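Local atomic coordinates of LPXTG cell wall anchor domain-containing protein (Lactobacillus rhamnosus, PDB entry 7CBS), a protein that serves as the basal pilin of the sortase-assembled SpaCBA pilus, where it probably anchors the pilus to the cell wall and contributes to adhesion. Residues T67-D72 and I108-T113; Y71-D76 and V134-E139. All blocks are in the same frame, centred on the assembly; numbering follows the deposited sequence.

Contact 1 (T67-D72 and I108-T113)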
loop_
_atom_site.group_PDB
_atom_site.type_symbol
_atom_site.label_atom_id
_atom_site.label_comp_id
_atom_site.label_asym_id
_atom_site.label_seq_id
_atom_site.Cartn_x
_atom_site.Cartn_y
_atom_site.Cartn_z
ATOM N N THR A 67 -10.744 -8.332 -16.590
ATOM C CA THR A 67 -11.068 -8.643 -15.173
ATOM C C THR A 67 -10.077 -9.681 -14.634
ATOM O O THR A 67 -10.116 -10.842 -15.098
ATOM C CB THR A 67 -12.507 -9.150 -15.015
ATOM O OG1 THR A 67 -13.394 -8.220 -15.637
ATOM C CG2 THR A 67 -12.913 -9.331 -13.568
ATOM N N PHE A 68 -9.222 -9.264 -13.697
ATOM C CA PHE A 68 -8.360 -10.142 -12.873
ATOM C C PHE A 68 -9.015 -10.314 -11.500
ATOM O O PHE A 68 -9.505 -9.317 -10.940
ATOM C CB PHE A 68 -6.940 -9.578 -12.778
ATOM C CG PHE A 68 -6.108 -9.806 -14.016
ATOM C CD1 PHE A 68 -6.183 -8.934 -15.093
ATOM C CD2 PHE A 68 -5.268 -10.906 -14.117
ATOM C CE1 PHE A 68 -5.428 -9.152 -16.235
ATOM C CE2 PHE A 68 -4.506 -11.114 -15.256
ATOM C CZ PHE A 68 -4.582 -10.234 -16.311
ATOM N N THR A 69 -9.025 -11.553 -10.999
ATOM C CA THR A 69 -9.567 -11.964 -9.679
ATOM C C THR A 69 -8.402 -12.500 -8.841
ATOM O O THR A 69 -7.617 -13.305 -9.382
ATOM C CB THR A 69 -10.693 -12.992 -9.859
ATOM O OG1 THR A 69 -11.644 -12.455 -10.781
ATOM C CG2 THR A 69 -11.392 -13.363 -8.566
ATOM N N VAL A 70 -8.298 -12.064 -7.582
ATOM C CA VAL A 70 -7.225 -12.482 -6.627
ATOM C C VAL A 70 -7.859 -13.377 -5.555
ATOM O O VAL A 70 -8.911 -12.991 -5.006
ATOM C CB VAL A 70 -6.478 -11.275 -6.019
ATOM C CG1 VAL A 70 -7.401 -10.318 -5.270
ATOM C CG2 VAL A 70 -5.329 -11.716 -5.122
ATOM N N TYR A 71 -7.255 -14.544 -5.305
ATOM C CA TYR A 71 -7.703 -15.559 -4.314
ATOM C C TYR A 71 -6.608 -15.771 -3.267
ATOM O O TYR A 71 -5.424 -15.744 -3.636
ATOM C CB TYR A 71 -7.999 -16.901 -4.989
ATOM C CG TYR A 71 -8.965 -16.849 -6.145
ATOM C CD1 TYR A 71 -8.537 -16.504 -7.416
ATOM C CD2 TYR A 71 -10.301 -17.167 -5.973
ATOM C CE1 TYR A 71 -9.419 -16.457 -8.485
ATOM C CE2 TYR A 71 -11.191 -17.141 -7.033
ATOM C CZ TYR A 71 -10.751 -16.779 -8.294
ATOM O OH TYR A 71 -11.622 -16.738 -9.344
ATOM N N ASP A 72 -7.007 -15.993 -2.013
ATOM C CA ASP A 72 -6.129 -16.438 -0.897
ATOM C C ASP A 72 -5.921 -17.949 -1.025
ATOM O O ASP A 72 -6.915 -18.679 -0.871
ATOM C CB ASP A 72 -6.731 -16.041 0.455
ATOM C CG ASP A 72 -6.023 -16.633 1.665
ATOM O OD1 ASP A 72 -4.800 -16.892 1.576
ATOM O OD2 ASP A 72 -6.704 -16.837 2.696
ATOM N N ILE A 108 -10.962 -12.651 -2.786
ATOM C CA ILE A 108 -10.725 -11.398 -2.009
ATOM C C ILE A 108 -11.332 -10.219 -2.774
ATOM O O ILE A 108 -12.173 -9.504 -2.186
ATOM C CB ILE A 108 -9.222 -11.185 -1.739
ATOM C CG1 ILE A 108 -8.604 -12.383 -1.008
ATOM C CG2 ILE A 108 -8.993 -9.861 -1.016
ATOM C CD1 ILE A 108 -7.559 -12.044 0.036
ATOM N N ALA A 109 -10.907 -10.018 -4.027
ATOM C CA ALA A 109 -11.260 -8.843 -4.858
ATOM C C ALA A 109 -11.255 -9.205 -6.347
ATOM O O ALA A 109 -10.440 -10.057 -6.755
ATOM C CB ALA A 109 -10.295 -7.721 -4.569
ATOM N N GLN A 110 -12.136 -8.558 -7.116
ATOM C CA GLN A 110 -12.244 -8.654 -8.596
ATOM C C GLN A 110 -12.093 -7.241 -9.169
ATOM O O GLN A 110 -12.903 -6.371 -8.801
ATOM C CB GLN A 110 -13.580 -9.296 -8.977
ATOM C CG GLN A 110 -13.671 -9.710 -10.439
ATOM C CD GLN A 110 -14.677 -10.816 -10.644
ATOM O OE1 GLN A 110 -15.863 -10.661 -10.358
ATOM N NE2 GLN A 110 -14.205 -11.945 -11.150
ATOM N N VAL A 111 -11.083 -7.022 -10.018
ATOM C CA VAL A 111 -10.604 -5.674 -10.444
ATOM C C VAL A 111 -10.367 -5.675 -11.959
ATOM O O VAL A 111 -9.752 -6.637 -12.463
ATOM C CB VAL A 111 -9.329 -5.289 -9.667
ATOM C CG1 VAL A 111 -8.573 -4.138 -10.317
ATOM C CG2 VAL A 111 -9.636 -4.976 -8.210
ATOM N N VAL A 112 -10.811 -4.611 -12.639
ATOM C CA VAL A 112 -10.727 -4.426 -14.118
ATOM C C VAL A 112 -9.476 -3.595 -14.429
ATOM O O VAL A 112 -9.148 -2.704 -13.622
ATOM C CB VAL A 112 -11.999 -3.746 -14.667
ATOM C CG1 VAL A 112 -12.127 -3.934 -16.171
ATOM C CG2 VAL A 112 -13.258 -4.223 -13.956
ATOM N N THR A 113 -8.804 -3.877 -15.550
ATOM C CA THR A 113 -7.611 -3.124 -16.032
ATOM C C THR A 113 -8.057 -1.745 -16.535
ATOM O O THR A 113 -9.009 -1.698 -17.336
ATOM C CB THR A 113 -6.845 -3.889 -17.118
ATOM O OG1 THR A 113 -7.784 -4.446 -18.039
ATOM C CG2 THR A 113 -5.973 -4.991 -16.559
#

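Contact 2 (Y71-D76 and V134-E139)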
loop_
_atom_site.group_PDB
_atom_site.type_symbol
_atom_site.label_atom_id
_atom_site.label_comp_id
_atom_site.label_asym_id
_atom_site.label_seq_id
_atom_site.Cartn_x
_atom_site.Cartn_y
_atom_site.Cartn_z
ATOM N N TYR A 71 -7.255 -14.544 -5.305
ATOM C CA TYR A 71 -7.703 -15.559 -4.314
ATOM C C TYR A 71 -6.608 -15.771 -3.267
ATOM O O TYR A 71 -5.424 -15.744 -3.636
ATOM C CB TYR A 71 -7.999 -16.901 -4.989
ATOM C CG TYR A 71 -8.965 -16.849 -6.145
ATOM C CD1 TYR A 71 -8.537 -16.504 -7.416
ATOM C CD2 TYR A 71 -10.301 -17.167 -5.973
ATOM C CE1 TYR A 71 -9.419 -16.457 -8.485
ATOM C CE2 TYR A 71 -11.191 -17.141 -7.033
ATOM C CZ TYR A 71 -10.751 -16.779 -8.294
ATOM O OH TYR A 71 -11.622 -16.738 -9.344
ATOM N N ASP A 72 -7.007 -15.993 -2.013
ATOM C CA ASP A 72 -6.129 -16.438 -0.897
ATOM C C ASP A 72 -5.921 -17.949 -1.025
ATOM O O ASP A 72 -6.915 -18.679 -0.871
ATOM C CB ASP A 72 -6.731 -16.041 0.455
ATOM C CG ASP A 72 -6.023 -16.633 1.665
ATOM O OD1 ASP A 72 -4.800 -16.892 1.576
ATOM O OD2 ASP A 72 -6.704 -16.837 2.696
ATOM N N VAL A 73 -4.689 -18.394 -1.304
ATOM C CA VAL A 73 -4.332 -19.843 -1.445
ATOM C C VAL A 73 -3.306 -20.235 -0.371
ATOM O O VAL A 73 -2.640 -21.273 -0.552
ATOM C CB VAL A 73 -3.814 -20.162 -2.865
ATOM C CG1 VAL A 73 -4.805 -19.736 -3.935
ATOM C CG2 VAL A 73 -2.441 -19.554 -3.146
ATOM N N THR A 74 -3.219 -19.469 0.721
ATOM C CA THR A 74 -2.171 -19.583 1.776
ATOM C C THR A 74 -2.132 -21.002 2.364
ATOM O O THR A 74 -1.032 -21.595 2.391
ATOM C CB THR A 74 -2.384 -18.565 2.903
ATOM O OG1 THR A 74 -2.404 -17.254 2.333
ATOM C CG2 THR A 74 -1.303 -18.639 3.962
ATOM N N ALA A 75 -3.278 -21.512 2.830
ATOM C CA ALA A 75 -3.402 -22.808 3.546
ATOM C C ALA A 75 -3.060 -23.963 2.599
ATOM O O ALA A 75 -2.266 -24.838 3.008
ATOM C CB ALA A 75 -4.786 -22.977 4.124
ATOM N N ASP A 76 -3.654 -23.978 1.402
ATOM C CA ASP A 76 -3.410 -25.014 0.360
ATOM C C ASP A 76 -1.941 -24.959 -0.067
ATOM O O ASP A 76 -1.335 -26.037 -0.221
ATOM C CB ASP A 76 -4.343 -24.847 -0.844
ATOM C CG ASP A 76 -5.790 -25.211 -0.553
ATOM O OD1 ASP A 76 -6.015 -25.988 0.395
ATOM O OD2 ASP A 76 -6.686 -24.712 -1.271
ATOM N N VAL A 134 -0.217 -16.053 0.552
ATOM C CA VAL A 134 0.026 -16.489 -0.855
ATOM C C VAL A 134 -1.266 -16.260 -1.637
ATOM O O VAL A 134 -2.333 -16.685 -1.147
ATOM C CB VAL A 134 0.490 -17.955 -0.941
ATOM C CG1 VAL A 134 0.769 -18.375 -2.382
ATOM C CG2 VAL A 134 1.715 -18.209 -0.070
ATOM N N TYR A 135 -1.160 -15.593 -2.792
ATOM C CA TYR A 135 -2.306 -15.124 -3.612
ATOM C C TYR A 135 -2.198 -15.718 -5.020
ATOM O O TYR A 135 -1.071 -15.798 -5.552
ATOM C CB TYR A 135 -2.355 -13.594 -3.610
ATOM C CG TYR A 135 -2.570 -13.001 -2.240
ATOM C CD1 TYR A 135 -3.812 -13.056 -1.629
ATOM C CD2 TYR A 135 -1.532 -12.413 -1.537
ATOM C CE1 TYR A 135 -4.017 -12.556 -0.353
ATOM C CE2 TYR A 135 -1.719 -11.898 -0.266
ATOM C CZ TYR A 135 -2.966 -11.967 0.326
ATOM O OH TYR A 135 -3.172 -11.454 1.572
ATOM N N LEU A 136 -3.337 -16.163 -5.563
ATOM C CA LEU A 136 -3.510 -16.626 -6.965
ATOM C C LEU A 136 -4.208 -15.516 -7.759
ATOM O O LEU A 136 -5.276 -15.060 -7.312
ATOM C CB LEU A 136 -4.347 -17.910 -6.967
ATOM C CG LEU A 136 -4.876 -18.358 -8.327
ATOM C CD1 LEU A 136 -3.731 -18.652 -9.281
ATOM C CD2 LEU A 136 -5.779 -19.570 -8.170
ATOM N N PHE A 137 -3.628 -15.110 -8.892
ATOM C CA PHE A 137 -4.136 -14.024 -9.771
ATOM C C PHE A 137 -4.560 -14.623 -11.117
ATOM O O PHE A 137 -3.670 -14.995 -11.903
ATOM C CB PHE A 137 -3.068 -12.941 -9.940
ATOM C CG PHE A 137 -2.822 -12.105 -8.710
ATOM C CD1 PHE A 137 -3.652 -11.038 -8.401
ATOM C CD2 PHE A 137 -1.760 -12.374 -7.864
ATOM C CE1 PHE A 137 -3.425 -10.264 -7.273
ATOM C CE2 PHE A 137 -1.537 -11.604 -6.732
ATOM C CZ PHE A 137 -2.370 -10.552 -6.437
ATOM N N LYS A 138 -5.871 -14.706 -11.365
ATOM C CA LYS A 138 -6.473 -15.276 -12.601
ATOM C C LYS A 138 -7.162 -14.169 -13.406
ATOM O O LYS A 138 -7.728 -13.254 -12.782
ATOM C CB LYS A 138 -7.511 -16.353 -12.266
ATOM C CG LYS A 138 -7.015 -17.512 -11.414
ATOM C CD LYS A 138 -8.113 -18.513 -11.093
ATOM C CE LYS A 138 -8.713 -19.184 -12.310
ATOM N NZ LYS A 138 -9.723 -20.198 -11.919
ATOM N N GLU A 139 -7.106 -14.270 -14.737
ATOM C CA GLU A 139 -7.939 -13.487 -15.686
ATOM C C GLU A 139 -9.260 -14.242 -15.875
ATOM O O GLU A 139 -9.230 -15.320 -16.498
ATOM C CB GLU A 139 -7.208 -13.296 -17.019
ATOM C CG GLU A 139 -8.028 -12.552 -18.060
ATOM C CD GLU A 139 -7.367 -12.442 -19.425
ATOM O OE1 GLU A 139 -6.175 -12.086 -19.480
ATOM O OE2 GLU A 139 -8.049 -12.715 -20.434
#

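Contact 1 (T67-D72 and I108-T113)
Two antiparallel strands of the pilin domain's sheet, 67-72 and 107-112, meet here, with Phe68 facing Val111 in a hydrogen-bonded pair. Phe68 N gives to Val111 O at 3.0 Å. Val111 N returns a straighter bond to Phe68 O at 2.9 Å. Val70 N gives to Ala109 O, and Val70 O takes Ile108 N.

On the face that carries Thr67, Thr69 and Gln110, the side chains add their own bond. The Gln110 amide reaches across the strands, and NE2 gives a hydrogen bond to Thr69 OG1 at 2.6 Å. The hydroxyl lies 22° out of the amide plane. With chi1 at -168°, Gln110 CG stands opposite its backbone N, close beside Thr67 CG2. This approach is tight, and its exact distance is doubtful. Thr69 OG1 also bonds to Thr140 OG1 of strand 131-141.

On the other face Val70 CG1 sits 4.0 Å from Ala109 CB. Val70 and Val111 both touch Phe121 of strand 118-128 on that side.

The chemistry differs by face: a hydroxyl-amide link crosses the strands on one side, and apolar side chains, aliphatic and aromatic, gather on the other. The Thr69 hydroxyl is thereby held from both neighbouring strands, by Gln110 and Thr140.

Contact 2 (Y71-D76 and V134-E139)
Strand 67-72 gives way to helix 74-84 beside the start of segment 134-139, and Val73, Thr74 and Val134 meet closely at this turn. Val73 N donates to Val134 O at 2.9 Å. Val73 CG2 presses on Val134 CG1 at 3.5 Å. Val73 CG1 packs against Leu136 CB at 3.6 Å, and the valine crosses both neighbours at about a right angle. Chi1 of -55° places CG1 beside the backbone N and sends it to the leucine.

Thr74 OG1 accepts from Val134 N at 3.1 Å and gives its own proton to Asp72 OD1, which it meets nearly along the C-O axis. The same OD1 takes Thr74 N from above the carboxylate plane, 47° out of it. A valine in place of Thr74 would probably leave Val134 N without this acceptor and Asp72 OD1 with only the backbone N of these two donors, so that the carboxylate is less firmly fixed.

At the other end Tyr71 and Lys138 are only partly buried. Backbone bonds pair Tyr71 with Leu136 in both directions. The Tyr71 ring is well covered by the other segment but rests at longer range, alongside the leucine side chain, its CD1 4.2 Å from Leu136 CD2. The Lys138 side chain runs at a slant to that of Tyr71, and its CD comes 3.6 Å from Tyr71 CE1.

Asp72 OD1 and Thr74 N form an Asx turn, with Val73 at the N-cap position. This is a strand-to-helix turn tied by a threonine hydroxyl to the neighbouring antiparallel strand.

Overall arrangement
Contacts 1 and 2 lie on the two edges of strand 67-72, their centres about 10 Å apart. Strand 107-112 pairs with one edge and strand 131-141 with the other, each antiparallel to it, in one mixed sheet. Along the chain, strand 67-72 comes first and leads into helix 74-84. Strand 107-112 follows after a mainly helical stretch, and strand 131-141 comes later. The contacts share Tyr71 and Asp72. They also touch directly: Thr69 N probably hydrogen-bonds to Lys138 O at 2.8 Å, Val70 CG2 packs on Phe137 CE1, and Ile108 CD1 on Tyr135 CE1. Strand 67-72 thus joins chain regions far apart in sequence within the N-terminal pilin domain.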